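Local structure of galactose mutarotase related enzyme (Lactobacillus casei, 3Q1N) at residues Y126-D131 with M136-G141; L49-G54 with K103-E108; T268-Y271 with G275-T278; G74-Y79 with F93-N98. The protein probably binds carbohydrate and acts as an isomerase of the aldose 1-epimerase (galactose mutarotase) type. All blocks are in the same frame, centred on the assembly; numbering follows the deposited sequence. Where two conformers were deposited one is given.

Contacts 1 and 2 are buried, whereas contacts 3 and 4 are partly buried and closer to solvent. Contacts 1 and 3 share one sheet, since strand 277-279 pairs with strand 136-147 and Phe138 N lies 2.9 Å from Thr277 O. Contact 2 meets the same strand through its backbone, with Ala139 N 2.9 Å from Pro51 O, and also meets contact 4, with Phe75 N 2.9 Å from Phe50 O. Contacts 1 and 4 draw on the nine-strand sheet. Chemistry follows place: contacts 1 and 2 have no hydrogen bond between their segments and rest on CH-pi and apolar packing, while contacts 3 and 4 each use a side-chain amide to hold a backbone carbonyl.

Contact 1: Y126-D131 with M136-G141; sequences YTVTND and MPFALG. With EDO (1,2-ethanediol), chain T.
Met136, a selenomethionine, lies against Asn130 and Val128 in a beta-arch: strands 126-130 and 136-138 follow each other in the chain but belong to the two facing sheets of the beta-sandwich. The segment axes come within 8.5 Å of each other and run at 151°, close to antiparallel, with no hydrogen bond across, so the two strands meet mainly through side chains. From its root outward, Met136 first sets CB 3.4 Å from Asn130 CG, the two side chains running antiparallel alongside each other. SE then passes 4.0 Å from Asn130 OD1, and the bend at chi3 (88°) brings CE to 3.6 Å from Val128 CG1. The Asn130 amide is held from the connecting loop and beyond, by Asp132 N at OD1 and by the carbonyls of Lys134 and Leu279 at ND2, which would fix its flat side chain against Met136 CB. Farther along, in the conformer given, one of two, Leu140 CD1 lies over one face of the Tyr126 ring, 4.2 Å from its centroid. Val128 reaches Phe138 from the opposite sheet: CG2 is close to CE2, while CG1 makes a CH-pi contact, standing 3.9 Å from the Phe138 ring centroid, almost on the ring normal.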
loop_
_atom_site.group_PDB
_atom_site.type_symbol
_atom_site.label_atom_id
_atom_site.label_comp_id
_atom_site.label_asym_id
_atom_site.label_seq_id
_atom_site.Cartn_x
_atom_site.Cartn_y
_atom_site.Cartn_z
ATOM N N TYR A 126 -8.140 -6.345 -6.641
ATOM C CA TYR A 126 -8.654 -4.988 -6.880
ATOM C C TYR A 126 -9.136 -4.868 -8.311
ATOM O O TYR A 126 -8.473 -5.417 -9.205
ATOM C CB TYR A 126 -7.569 -3.961 -6.693
ATOM C CG TYR A 126 -6.922 -3.977 -5.348
ATOM C CD1 TYR A 126 -5.817 -4.817 -5.112
ATOM C CD2 TYR A 126 -7.425 -3.213 -4.303
ATOM C CE1 TYR A 126 -5.211 -4.867 -3.878
ATOM C CE2 TYR A 126 -6.796 -3.243 -3.038
ATOM C CZ TYR A 126 -5.720 -4.080 -2.844
ATOM O OH TYR A 126 -5.111 -4.112 -1.609
ATOM N N THR A 127 -10.243 -4.149 -8.530
ATOM C CA THR A 127 -10.659 -3.779 -9.882
ATOM C C THR A 127 -11.024 -2.310 -9.855
ATOM O O THR A 127 -11.897 -1.904 -9.063
ATOM C CB THR A 127 -11.906 -4.561 -10.371
ATOM O OG1 THR A 127 -11.656 -5.992 -10.311
ATOM C CG2 THR A 127 -12.252 -4.170 -11.792
ATOM N N VAL A 128 -10.367 -1.555 -10.702
ATOM C CA VAL A 128 -10.595 -0.134 -10.881
ATOM C C VAL A 128 -11.266 -0.011 -12.230
ATOM O O VAL A 128 -10.695 -0.387 -13.247
ATOM C CB VAL A 128 -9.275 0.640 -10.927
ATOM C CG1 VAL A 128 -9.545 2.093 -11.280
ATOM C CG2 VAL A 128 -8.567 0.567 -9.560
ATOM N N THR A 129 -12.469 0.536 -12.237
ATOM C CA THR A 129 -13.210 0.730 -13.487
ATOM C C THR A 129 -13.458 2.222 -13.678
ATOM O O THR A 129 -13.926 2.902 -12.765
ATOM C CB THR A 129 -14.558 -0.008 -13.492
ATOM O OG1 THR A 129 -14.333 -1.406 -13.215
ATOM C CG2 THR A 129 -15.195 0.081 -14.901
ATOM N N ASN A 130 -13.176 2.666 -14.891
ATOM C CA ASN A 130 -13.482 4.023 -15.364
ATOM C C ASN A 130 -14.924 4.032 -15.850
ATOM O O ASN A 130 -15.209 3.580 -16.956
ATOM C CB ASN A 130 -12.515 4.458 -16.490
ATOM C CG ASN A 130 -12.818 5.853 -16.979
ATOM O OD1 ASN A 130 -13.650 6.525 -16.342
ATOM N ND2 ASN A 130 -12.183 6.302 -18.092
ATOM N N ASP A 131 -15.829 4.561 -15.047
ATOM C CA ASP A 131 -17.220 4.652 -15.421
ATOM C C ASP A 131 -17.557 5.977 -16.127
ATOM O O ASP A 131 -18.715 6.215 -16.457
ATOM C CB ASP A 131 -18.133 4.504 -14.197
ATOM C CG ASP A 131 -18.088 3.120 -13.582
ATOM O OD1 ASP A 131 -17.907 2.112 -14.321
ATOM O OD2 ASP A 131 -18.291 3.076 -12.362
HETATM N N MSE A 136 -9.516 8.384 -17.671
HETATM C CA MSE A 136 -9.297 8.494 -16.208
HETATM C C MSE A 136 -7.903 8.019 -15.812
HETATM O O MSE A 136 -7.577 6.840 -15.920
HETATM C CB MSE A 136 -10.347 7.698 -15.471
HETATM C CG MSE A 136 -10.250 7.814 -13.935
HETATM SE SE MSE A 136 -11.533 6.803 -12.932
HETATM C CE MSE A 136 -10.535 5.179 -12.816
ATOM N N PRO A 137 -7.085 8.937 -15.296
ATOM C CA PRO A 137 -5.751 8.576 -14.817
ATOM C C PRO A 137 -5.835 8.312 -13.310
ATOM O O PRO A 137 -6.527 9.014 -12.602
ATOM C CB PRO A 137 -4.925 9.794 -15.153
ATOM C CG PRO A 137 -5.960 10.971 -14.993
ATOM C CD PRO A 137 -7.332 10.399 -15.248
ATOM N N PHE A 138 -5.114 7.290 -12.841
ATOM C CA PHE A 138 -5.144 6.990 -11.400
ATOM C C PHE A 138 -3.900 6.248 -10.966
ATOM O O PHE A 138 -3.148 5.704 -11.786
ATOM C CB PHE A 138 -6.372 6.112 -11.053
ATOM C CG PHE A 138 -6.220 4.688 -11.494
ATOM C CD1 PHE A 138 -6.495 4.311 -12.810
ATOM C CD2 PHE A 138 -5.709 3.753 -10.648
ATOM C CE1 PHE A 138 -6.224 3.053 -13.251
ATOM C CE2 PHE A 138 -5.446 2.450 -11.059
ATOM C CZ PHE A 138 -5.731 2.084 -12.400
ATOM N N ALA A 139 -3.689 6.286 -9.650
ATOM C CA ALA A 139 -2.773 5.387 -8.958
ATOM C C ALA A 139 -3.535 4.592 -7.915
ATOM O O ALA A 139 -4.558 5.037 -7.401
ATOM C CB ALA A 139 -1.589 6.177 -8.274
ATOM N N LEU A 140 -3.041 3.399 -7.598
ATOM C CA LEU A 140 -3.668 2.558 -6.560
ATOM C C LEU A 140 -2.571 1.921 -5.733
ATOM O O LEU A 140 -1.640 1.324 -6.279
ATOM C CB LEU A 140 -4.545 1.461 -7.194
ATOM C CG LEU A 140 -5.307 0.567 -6.185
ATOM C CD1 LEU A 140 -4.479 -0.545 -5.602
ATOM C CD2 LEU A 140 -5.874 1.393 -5.072
ATOM N N GLY A 141 -2.663 2.055 -4.418
ATOM C CA GLY A 141 -1.716 1.380 -3.522
ATOM C C GLY A 141 -2.415 0.820 -2.291
ATOM O O GLY A 141 -3.589 1.132 -2.011
HETATM C C1 EDO T . -13.401 -7.011 -6.285
HETATM O O1 EDO T . -14.288 -7.906 -6.883
HETATM C C2 EDO T . -12.306 -6.630 -7.280
HETATM O O2 EDO T . -11.616 -7.685 -7.880
#

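Contact 2: L49-G54 with K103-E108; sequences LFPSIG and KKFPFE. With NO3 (nitrate ion), chain C.
Pro51 sets its CB-CG edge over one face of Phe105, with CG 3.7 Å from the phenyl centroid and only 5° off the ring normal, a clear CH-pi contact. CB of the same proline sits nearer the far end of the ring, 3.8 Å from Phe105 CZ. The peptide bond before Pro51 is cis, and Pro51 CB also lies over the centre of the Phe50 ring, 3.8 Å above its plane; the proline is thus a wedge between two aromatic side chains. Phe50 itself adds a looser touch, CZ to Phe105 CE2 at 4.5 Å. The reach of Phe105 comes from its first torsion, with CG opposite the backbone N (chi1 -175°), which sends the ring out from the chain toward the proline. Its other face is covered from within its own segment: Phe107 CD2 lies 3.4 Å above the centre, and Phe107 meets it with its edge. Pro106, centre of an inverse gamma turn, folds the chain between the two rings. With an alanine in place of Phe105, Pro51 CG and Phe107 CD2 would probably lose the ring they both rest on, opening a gap between them. At the far end of segment 49-54, Gly54 N donates to a nitrate ion that His73 ND1 also binds. In the beta-sandwich, the contact packs the cis-proline loop after strand 48-49 against the chain leaving helix 99-104, beside the six-strand sheet: Phe105 touches Tyr61 of strand 60-63 and Met136 of strand 136-147, while Phe50 touches Leu140 of that same strand.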
loop_
_atom_site.group_PDB
_atom_site.type_symbol
_atom_site.label_atom_id
_atom_site.label_comp_id
_atom_site.label_asym_id
_atom_site.label_seq_id
_atom_site.Cartn_x
_atom_site.Cartn_y
_atom_site.Cartn_z
ATOM N N LEU A 49 -5.031 3.325 -0.953
ATOM C CA LEU A 49 -4.554 4.608 -1.508
ATOM C C LEU A 49 -5.088 4.723 -2.932
ATOM O O LEU A 49 -4.637 4.027 -3.825
ATOM C CB LEU A 49 -3.023 4.652 -1.493
ATOM C CG LEU A 49 -2.292 4.225 -0.221
ATOM C CD1 LEU A 49 -0.774 4.265 -0.473
ATOM C CD2 LEU A 49 -2.676 5.094 0.965
ATOM N N PHE A 50 -6.084 5.581 -3.135
ATOM C CA PHE A 50 -6.656 5.783 -4.479
ATOM C C PHE A 50 -7.367 7.123 -4.481
ATOM O O PHE A 50 -7.997 7.452 -3.516
ATOM C CB PHE A 50 -7.694 4.693 -4.805
ATOM C CG PHE A 50 -8.476 4.927 -6.089
ATOM C CD1 PHE A 50 -7.988 4.439 -7.305
ATOM C CD2 PHE A 50 -9.704 5.612 -6.084
ATOM C CE1 PHE A 50 -8.676 4.616 -8.488
ATOM C CE2 PHE A 50 -10.423 5.781 -7.284
ATOM C CZ PHE A 50 -9.901 5.284 -8.487
ATOM N N PRO A 51 -7.263 7.887 -5.582
ATOM C CA PRO A 51 -6.551 7.688 -6.840
ATOM C C PRO A 51 -5.125 8.263 -6.859
ATOM O O PRO A 51 -4.536 8.400 -7.931
ATOM C CB PRO A 51 -7.456 8.394 -7.855
ATOM C CG PRO A 51 -7.996 9.534 -7.097
ATOM C CD PRO A 51 -8.164 9.052 -5.657
ATOM N N SER A 52 -4.603 8.638 -5.698
ATOM C CA SER A 52 -3.230 9.128 -5.564
ATOM C C SER A 52 -2.540 8.360 -4.418
ATOM O O SER A 52 -3.198 7.983 -3.447
ATOM C CB SER A 52 -3.287 10.616 -5.241
ATOM O OG SER A 52 -2.034 11.237 -5.309
ATOM N N ILE A 53 -1.248 8.163 -4.542
ATOM C CA ILE A 53 -0.387 7.625 -3.503
ATOM C C ILE A 53 0.461 8.760 -2.975
ATOM O O ILE A 53 1.054 9.522 -3.729
ATOM C CB ILE A 53 0.477 6.492 -4.102
ATOM C CG1 ILE A 53 -0.391 5.275 -4.437
ATOM C CG2 ILE A 53 1.637 6.102 -3.128
ATOM C CD1 ILE A 53 0.382 4.254 -5.370
ATOM N N GLY A 54 0.531 8.907 -1.659
ATOM C CA GLY A 54 1.381 9.945 -1.117
ATOM C C GLY A 54 0.842 11.341 -1.300
ATOM O O GLY A 54 -0.360 11.545 -1.457
ATOM N N LYS A 103 -15.394 16.777 -6.776
ATOM C CA LYS A 103 -14.708 18.083 -6.684
ATOM C C LYS A 103 -13.199 17.948 -6.774
ATOM O O LYS A 103 -12.522 18.877 -7.263
ATOM C CB LYS A 103 -15.094 18.822 -5.383
ATOM C CG LYS A 103 -16.567 19.239 -5.397
ATOM C CD LYS A 103 -17.054 20.019 -4.108
ATOM C CE LYS A 103 -17.516 19.068 -2.961
ATOM N NZ LYS A 103 -18.612 19.627 -2.018
ATOM N N LYS A 104 -12.682 16.807 -6.330
ATOM C CA LYS A 104 -11.252 16.545 -6.368
ATOM C C LYS A 104 -10.828 15.847 -7.659
ATOM O O LYS A 104 -9.690 15.950 -8.033
ATOM C CB LYS A 104 -10.801 15.672 -5.189
ATOM C CG LYS A 104 -10.883 16.383 -3.849
ATOM C CD LYS A 104 -10.358 15.511 -2.747
ATOM C CE LYS A 104 -10.260 16.260 -1.426
ATOM N NZ LYS A 104 -11.610 16.463 -0.819
ATOM N N PHE A 105 -11.746 15.092 -8.262
ATOM C CA PHE A 105 -11.418 14.070 -9.226
ATOM C C PHE A 105 -12.701 13.854 -10.054
ATOM O O PHE A 105 -13.633 13.170 -9.618
ATOM C CB PHE A 105 -10.988 12.830 -8.457
ATOM C CG PHE A 105 -10.491 11.674 -9.294
ATOM C CD1 PHE A 105 -9.288 11.750 -10.032
ATOM C CD2 PHE A 105 -11.240 10.481 -9.386
ATOM C CE1 PHE A 105 -8.793 10.616 -10.758
ATOM C CE2 PHE A 105 -10.746 9.379 -10.105
ATOM C CZ PHE A 105 -9.573 9.444 -10.787
ATOM N N PRO A 106 -12.790 14.516 -11.207
ATOM C CA PRO A 106 -14.104 14.643 -11.889
ATOM C C PRO A 106 -14.460 13.430 -12.748
ATOM O O PRO A 106 -14.701 13.531 -13.967
ATOM C CB PRO A 106 -13.910 15.918 -12.717
ATOM C CG PRO A 106 -12.451 15.919 -13.051
ATOM C CD PRO A 106 -11.758 15.362 -11.835
ATOM N N PHE A 107 -14.414 12.260 -12.104
ATOM C CA PHE A 107 -14.628 10.997 -12.771
ATOM C C PHE A 107 -15.585 10.143 -11.983
ATOM O O PHE A 107 -15.474 9.977 -10.758
ATOM C CB PHE A 107 -13.289 10.204 -12.939
ATOM C CG PHE A 107 -12.258 10.931 -13.723
ATOM C CD1 PHE A 107 -12.282 10.911 -15.103
ATOM C CD2 PHE A 107 -11.249 11.667 -13.098
ATOM C CE1 PHE A 107 -11.356 11.623 -15.837
ATOM C CE2 PHE A 107 -10.332 12.359 -13.834
ATOM C CZ PHE A 107 -10.390 12.324 -15.221
ATOM N N GLU A 108 -16.527 9.546 -12.710
ATOM C CA GLU A 108 -17.233 8.383 -12.217
ATOM C C GLU A 108 -16.338 7.146 -12.251
ATOM O O GLU A 108 -15.622 6.879 -13.228
ATOM C CB GLU A 108 -18.550 8.161 -12.989
ATOM C CG GLU A 108 -19.449 9.378 -12.944
ATOM C CD GLU A 108 -20.868 9.094 -13.344
ATOM O OE1 GLU A 108 -21.134 8.062 -13.967
ATOM O OE2 GLU A 108 -21.736 9.966 -13.044
HETATM N N NO3 C . 0.927 7.041 1.158
HETATM O O1 NO3 C . -0.235 7.610 0.666
HETATM O O2 NO3 C . 1.931 6.552 0.357
HETATM O O3 NO3 C . 1.138 7.011 2.511
#

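Contact 3: T268-Y271 with G275-T278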
loop_
_atom_site.group_PDB
_atom_site.type_symbol
_atom_site.label_atom_id
_atom_site.label_comp_id
_atom_site.label_asym_id
_atom_site.label_seq_id
_atom_site.Cartn_x
_atom_site.Cartn_y
_atom_site.Cartn_z
ATOM N N THR A 268 1.343 18.483 -11.259
ATOM C CA THR A 268 1.614 17.527 -12.321
ATOM C C THR A 268 0.358 17.174 -13.076
ATOM O O THR A 268 -0.671 16.979 -12.474
ATOM C CB THR A 268 2.135 16.213 -11.713
ATOM O OG1 THR A 268 3.200 16.521 -10.789
ATOM C CG2 THR A 268 2.619 15.324 -12.838
ATOM N N ASP A 269 0.432 17.129 -14.399
ATOM C CA ASP A 269 -0.672 16.573 -15.197
ATOM C C ASP A 269 -0.770 15.093 -14.938
ATOM O O ASP A 269 0.170 14.307 -15.193
ATOM C CB ASP A 269 -0.380 16.841 -16.664
ATOM C CG ASP A 269 -1.460 16.340 -17.608
ATOM O OD1 ASP A 269 -2.535 15.905 -17.166
ATOM O OD2 ASP A 269 -1.198 16.398 -18.847
ATOM N N TRP A 270 -1.901 14.674 -14.403
ATOM C CA TRP A 270 -2.035 13.237 -14.105
ATOM C C TRP A 270 -2.039 12.336 -15.331
ATOM O O TRP A 270 -1.813 11.119 -15.204
ATOM C CB TRP A 270 -3.260 12.967 -13.269
ATOM C CG TRP A 270 -3.045 13.135 -11.789
ATOM C CD1 TRP A 270 -2.067 13.872 -11.195
ATOM C CD2 TRP A 270 -3.805 12.553 -10.736
ATOM N NE1 TRP A 270 -2.180 13.811 -9.845
ATOM C CE2 TRP A 270 -3.252 13.010 -9.525
ATOM C CE3 TRP A 270 -4.901 11.700 -10.691
ATOM C CZ2 TRP A 270 -3.776 12.633 -8.289
ATOM C CZ3 TRP A 270 -5.410 11.338 -9.486
ATOM C CH2 TRP A 270 -4.846 11.789 -8.298
ATOM N N TYR A 271 -2.242 12.914 -16.502
ATOM C CA TYR A 271 -2.109 12.149 -17.742
ATOM C C TYR A 271 -0.660 11.833 -18.121
ATOM O O TYR A 271 -0.423 11.025 -19.044
ATOM C CB TYR A 271 -2.772 12.892 -18.908
ATOM C CG TYR A 271 -4.294 12.913 -18.775
ATOM C CD1 TYR A 271 -5.038 11.722 -18.771
ATOM C CD2 TYR A 271 -5.005 14.118 -18.683
ATOM C CE1 TYR A 271 -6.437 11.739 -18.621
ATOM C CE2 TYR A 271 -6.411 14.138 -18.522
ATOM C CZ TYR A 271 -7.119 12.940 -18.530
ATOM O OH TYR A 271 -8.478 12.991 -18.404
ATOM N N GLY A 275 3.998 6.687 -13.016
ATOM C CA GLY A 275 3.328 5.635 -12.260
ATOM C C GLY A 275 1.815 5.584 -12.429
ATOM O O GLY A 275 1.175 4.612 -11.995
ATOM N N ASN A 276 1.219 6.652 -12.941
ATOM C CA ASN A 276 -0.175 6.637 -13.254
ATOM C C ASN A 276 -0.500 5.731 -14.459
ATOM O O ASN A 276 0.330 5.482 -15.357
ATOM C CB ASN A 276 -0.778 8.060 -13.505
ATOM C CG ASN A 276 -1.198 8.780 -12.244
ATOM O OD1 ASN A 276 -0.939 8.330 -11.128
ATOM N ND2 ASN A 276 -1.893 9.937 -12.421
ATOM N N THR A 277 -1.726 5.218 -14.409
ATOM C CA THR A 277 -2.376 4.469 -15.462
ATOM C C THR A 277 -3.577 5.277 -15.968
ATOM O O THR A 277 -4.377 5.722 -15.162
ATOM C CB THR A 277 -2.900 3.140 -14.934
ATOM O OG1 THR A 277 -1.830 2.380 -14.362
ATOM C CG2 THR A 277 -3.554 2.283 -16.092
ATOM N N THR A 278 -3.682 5.447 -17.288
ATOM C CA THR A 278 -4.840 6.102 -17.903
ATOM C C THR A 278 -5.782 5.074 -18.526
ATOM O O THR A 278 -5.415 4.351 -19.437
ATOM C CB THR A 278 -4.467 7.178 -18.944
ATOM O OG1 THR A 278 -3.639 8.182 -18.313
ATOM C CG2 THR A 278 -5.758 7.864 -19.528
HETATM O O HOH W 1 -1.629 8.444 -16.470
HETATM O O HOH W 2 -2.400 9.534 -20.269
#
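Asn276 and Trp270 are joined by the one direct hydrogen bond of this contact, which ties the loop segment 268-271 to the chain entering strand 277-279 of the beta-sandwich. Asn276 ND2 donates to Trp270 O over 3.0 Å at 161°, arriving in the carbonyl plane on a lone pair, and the acceptor lies close to the plane of the amide. Inside the loop, Asp269 forms an Asx turn, its OD1 accepting from Tyr271 N at 3.1 Å from well above the carboxylate plane; the same oxygen also takes Gly64 N. Of two waters, one donates to Trp270 O, the other to Tyr271 O, and each lies 2.7 Å from Thr278 OG1. Van der Waals contacts complete the set. Asn276 ND2 comes within 3.5 Å of Trp270 CG, with amide and indole planes 83° apart, while Thr278 chi1 (-58°) puts OG1 beside the backbone N, toward the waters, and CG2 at the edge of the Tyr271 ring, in its plane, 4.0 Å from CD1. Trp270 also stacks on Tyr61, and Tyr271 OH is bonded to Ser135 O. The chemistry is therefore graded: at the buried tryptophan the carbonyl receives both a protein N-H and a water, whereas toward the exposed Thr278 the two segments are bridged mainly through water, a link likely to be more pliable than the straight amide bond.

Contact 4: G74-Y79 with F93-N98. With NO3 (nitrate ion), chain B.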
loop_
_atom_site.group_PDB
_atom_site.type_symbol
_atom_site.label_atom_id
_atom_site.label_comp_id
_atom_site.label_asym_id
_atom_site.label_seq_id
_atom_site.Cartn_x
_atom_site.Cartn_y
_atom_site.Cartn_z
ATOM N N GLY A 74 -4.786 10.137 -1.315
ATOM C CA GLY A 74 -6.010 9.973 -2.091
ATOM C C GLY A 74 -7.243 10.186 -1.212
ATOM O O GLY A 74 -7.202 10.952 -0.238
ATOM N N PHE A 75 -8.353 9.585 -1.608
ATOM C CA PHE A 75 -9.599 9.744 -0.883
ATOM C C PHE A 75 -10.476 8.499 -0.704
ATOM O O PHE A 75 -11.456 8.552 0.041
ATOM C CB PHE A 75 -10.442 10.872 -1.500
ATOM C CG PHE A 75 -10.757 10.684 -2.934
ATOM C CD1 PHE A 75 -11.579 9.671 -3.340
ATOM C CD2 PHE A 75 -10.247 11.561 -3.912
ATOM C CE1 PHE A 75 -11.860 9.487 -4.661
ATOM C CE2 PHE A 75 -10.562 11.389 -5.250
ATOM C CZ PHE A 75 -11.372 10.332 -5.623
ATOM N N ALA A 76 -10.107 7.374 -1.300
ATOM C CA ALA A 76 -10.904 6.131 -1.142
ATOM C C ALA A 76 -10.970 5.741 0.355
ATOM O O ALA A 76 -11.954 5.193 0.822
ATOM C CB ALA A 76 -10.327 4.987 -1.985
ATOM N N ARG A 77 -9.885 5.985 1.076
ATOM C CA ARG A 77 -9.756 5.625 2.466
ATOM C C ARG A 77 -10.732 6.434 3.306
ATOM O O ARG A 77 -10.991 6.095 4.466
ATOM C CB ARG A 77 -8.290 5.850 2.944
ATOM C CG ARG A 77 -7.837 7.316 2.956
ATOM C CD ARG A 77 -6.447 7.502 3.618
ATOM N NE ARG A 77 -6.358 8.828 4.197
ATOM C CZ ARG A 77 -5.473 9.252 5.103
ATOM N NH1 ARG A 77 -4.509 8.473 5.560
ATOM N NH2 ARG A 77 -5.555 10.501 5.544
ATOM N N ASP A 78 -11.255 7.537 2.753
ATOM C CA ASP A 78 -12.131 8.440 3.534
ATOM C C ASP A 78 -13.630 8.159 3.500
ATOM O O ASP A 78 -14.382 8.797 4.243
ATOM C CB ASP A 78 -11.926 9.877 3.041
ATOM C CG ASP A 78 -10.533 10.374 3.322
ATOM O OD1 ASP A 78 -10.055 10.147 4.464
ATOM O OD2 ASP A 78 -9.935 10.994 2.413
ATOM N N TYR A 79 -14.048 7.250 2.613
ATOM C CA TYR A 79 -15.462 6.943 2.423
ATOM C C TYR A 79 -15.751 5.439 2.535
ATOM O O TYR A 79 -14.857 4.592 2.441
ATOM C CB TYR A 79 -15.975 7.491 1.074
ATOM C CG TYR A 79 -15.737 8.972 0.933
ATOM C CD1 TYR A 79 -16.515 9.877 1.617
ATOM C CD2 TYR A 79 -14.658 9.464 0.178
ATOM C CE1 TYR A 79 -16.274 11.222 1.537
ATOM C CE2 TYR A 79 -14.385 10.814 0.109
ATOM C CZ TYR A 79 -15.184 11.690 0.761
ATOM O OH TYR A 79 -14.906 13.055 0.666
ATOM N N PHE A 93 -15.965 -5.521 -1.285
ATOM C CA PHE A 93 -16.274 -4.135 -0.963
ATOM C C PHE A 93 -16.237 -3.280 -2.217
ATOM O O PHE A 93 -15.308 -3.378 -3.005
ATOM C CB PHE A 93 -15.215 -3.584 0.001
ATOM C CG PHE A 93 -15.270 -4.159 1.384
ATOM C CD1 PHE A 93 -16.100 -3.611 2.342
ATOM C CD2 PHE A 93 -14.447 -5.220 1.750
ATOM C CE1 PHE A 93 -16.151 -4.093 3.656
ATOM C CE2 PHE A 93 -14.486 -5.749 3.061
ATOM C CZ PHE A 93 -15.340 -5.195 4.032
ATOM N N THR A 94 -17.200 -2.387 -2.387
ATOM C CA THR A 94 -17.289 -1.591 -3.586
ATOM C C THR A 94 -17.592 -0.142 -3.251
ATOM O O THR A 94 -18.489 0.158 -2.487
ATOM C CB THR A 94 -18.410 -2.110 -4.530
ATOM O OG1 THR A 94 -18.203 -3.501 -4.823
ATOM C CG2 THR A 94 -18.383 -1.347 -5.893
ATOM N N GLN A 95 -16.767 0.747 -3.807
ATOM C CA GLN A 95 -16.967 2.207 -3.702
ATOM C C GLN A 95 -17.152 2.829 -5.089
ATOM O O GLN A 95 -16.512 2.439 -6.059
ATOM C CB GLN A 95 -15.768 2.823 -3.010
ATOM C CG GLN A 95 -15.926 4.302 -2.714
ATOM C CD GLN A 95 -14.684 4.884 -2.095
ATOM O OE1 GLN A 95 -13.809 5.379 -2.847
ATOM N NE2 GLN A 95 -14.561 4.841 -0.767
ATOM N N HIS A 96 -17.998 3.846 -5.154
ATOM C CA HIS A 96 -18.168 4.684 -6.328
ATOM C C HIS A 96 -17.906 6.133 -5.905
ATOM O O HIS A 96 -17.804 6.454 -4.700
ATOM C CB HIS A 96 -19.626 4.578 -6.814
ATOM C CG HIS A 96 -20.041 3.210 -7.264
ATOM N ND1 HIS A 96 -19.854 2.766 -8.561
ATOM C CD2 HIS A 96 -20.646 2.193 -6.603
ATOM C CE1 HIS A 96 -20.330 1.524 -8.672
ATOM N NE2 HIS A 96 -20.766 1.137 -7.489
ATOM N N GLN A 97 -17.803 7.015 -6.894
ATOM C CA GLN A 97 -17.688 8.427 -6.671
ATOM C C GLN A 97 -18.866 8.985 -5.871
ATOM O O GLN A 97 -19.947 8.400 -5.828
ATOM C CB GLN A 97 -17.564 9.178 -8.011
ATOM C CG GLN A 97 -18.861 9.353 -8.808
ATOM C CD GLN A 97 -19.507 8.082 -9.302
ATOM O OE1 GLN A 97 -18.835 7.106 -9.586
ATOM N NE2 GLN A 97 -20.827 8.124 -9.515
ATOM N N ASN A 98 -18.639 10.160 -5.309
ATOM C CA ASN A 98 -19.681 10.926 -4.647
ATOM C C ASN A 98 -19.467 12.422 -4.941
ATOM O O ASN A 98 -18.472 12.814 -5.562
ATOM C CB ASN A 98 -19.740 10.546 -3.164
ATOM C CG ASN A 98 -18.498 10.921 -2.400
ATOM O OD1 ASN A 98 -18.111 12.038 -2.388
ATOM N ND2 ASN A 98 -17.897 9.938 -1.690
HETATM N N NO3 B . -2.308 6.372 4.907
HETATM O O1 NO3 B . -3.510 6.312 4.224
HETATM O O2 NO3 B . -1.178 5.757 4.444
HETATM O O3 NO3 B . -2.221 7.071 6.069
#
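Ala76 and Gln95 mark the nearest backbone approach, with CA atoms 7.7 Å apart, where the 3-10 turn 76-78 faces the strand that carries Gln95. Gln95 spans that gap: its chi1 of -174° turns CG away from the backbone N, and the extended chain carries the amide to the turn. NE2 donates to Ala76 O over 3.1 Å at 157°, in the carbonyl plane and on a lone pair. The other end of the amide is also held: OE1 is hydrogen-bonded to Tyr109 OH and lies 3.6 Å from Ala76 CB, which would fix the rotation of the amide. A leucine in place of Gln95 would probably leave Ala76 O and Tyr109 OH without their amide partner and the turn less firmly tied to the strand. In the sandwich fold, strand 90-96 lies next to the outermost strand 82-84 of the large sheet, and the chain passes from it into helix 99-104. Asn98 stands at the N-cap of that helix, its OD1 making a weak hydrogen bond to Glu100 N. The cap leaves the other branch of the amide directed at Tyr79: ND2 stands 3.5 Å above the centre of the tyrosine ring, with the two planes 74° apart. Asp78 CB covers the opposite face, toward the rim. On the far side of the turn, where Arg77 points away from the strand, its NH1 makes a weak hydrogen bond of 2.7 Å to O1 of a nitrate ion, probably from the crystallisation liquor, which lies at the edge of the guanidinium.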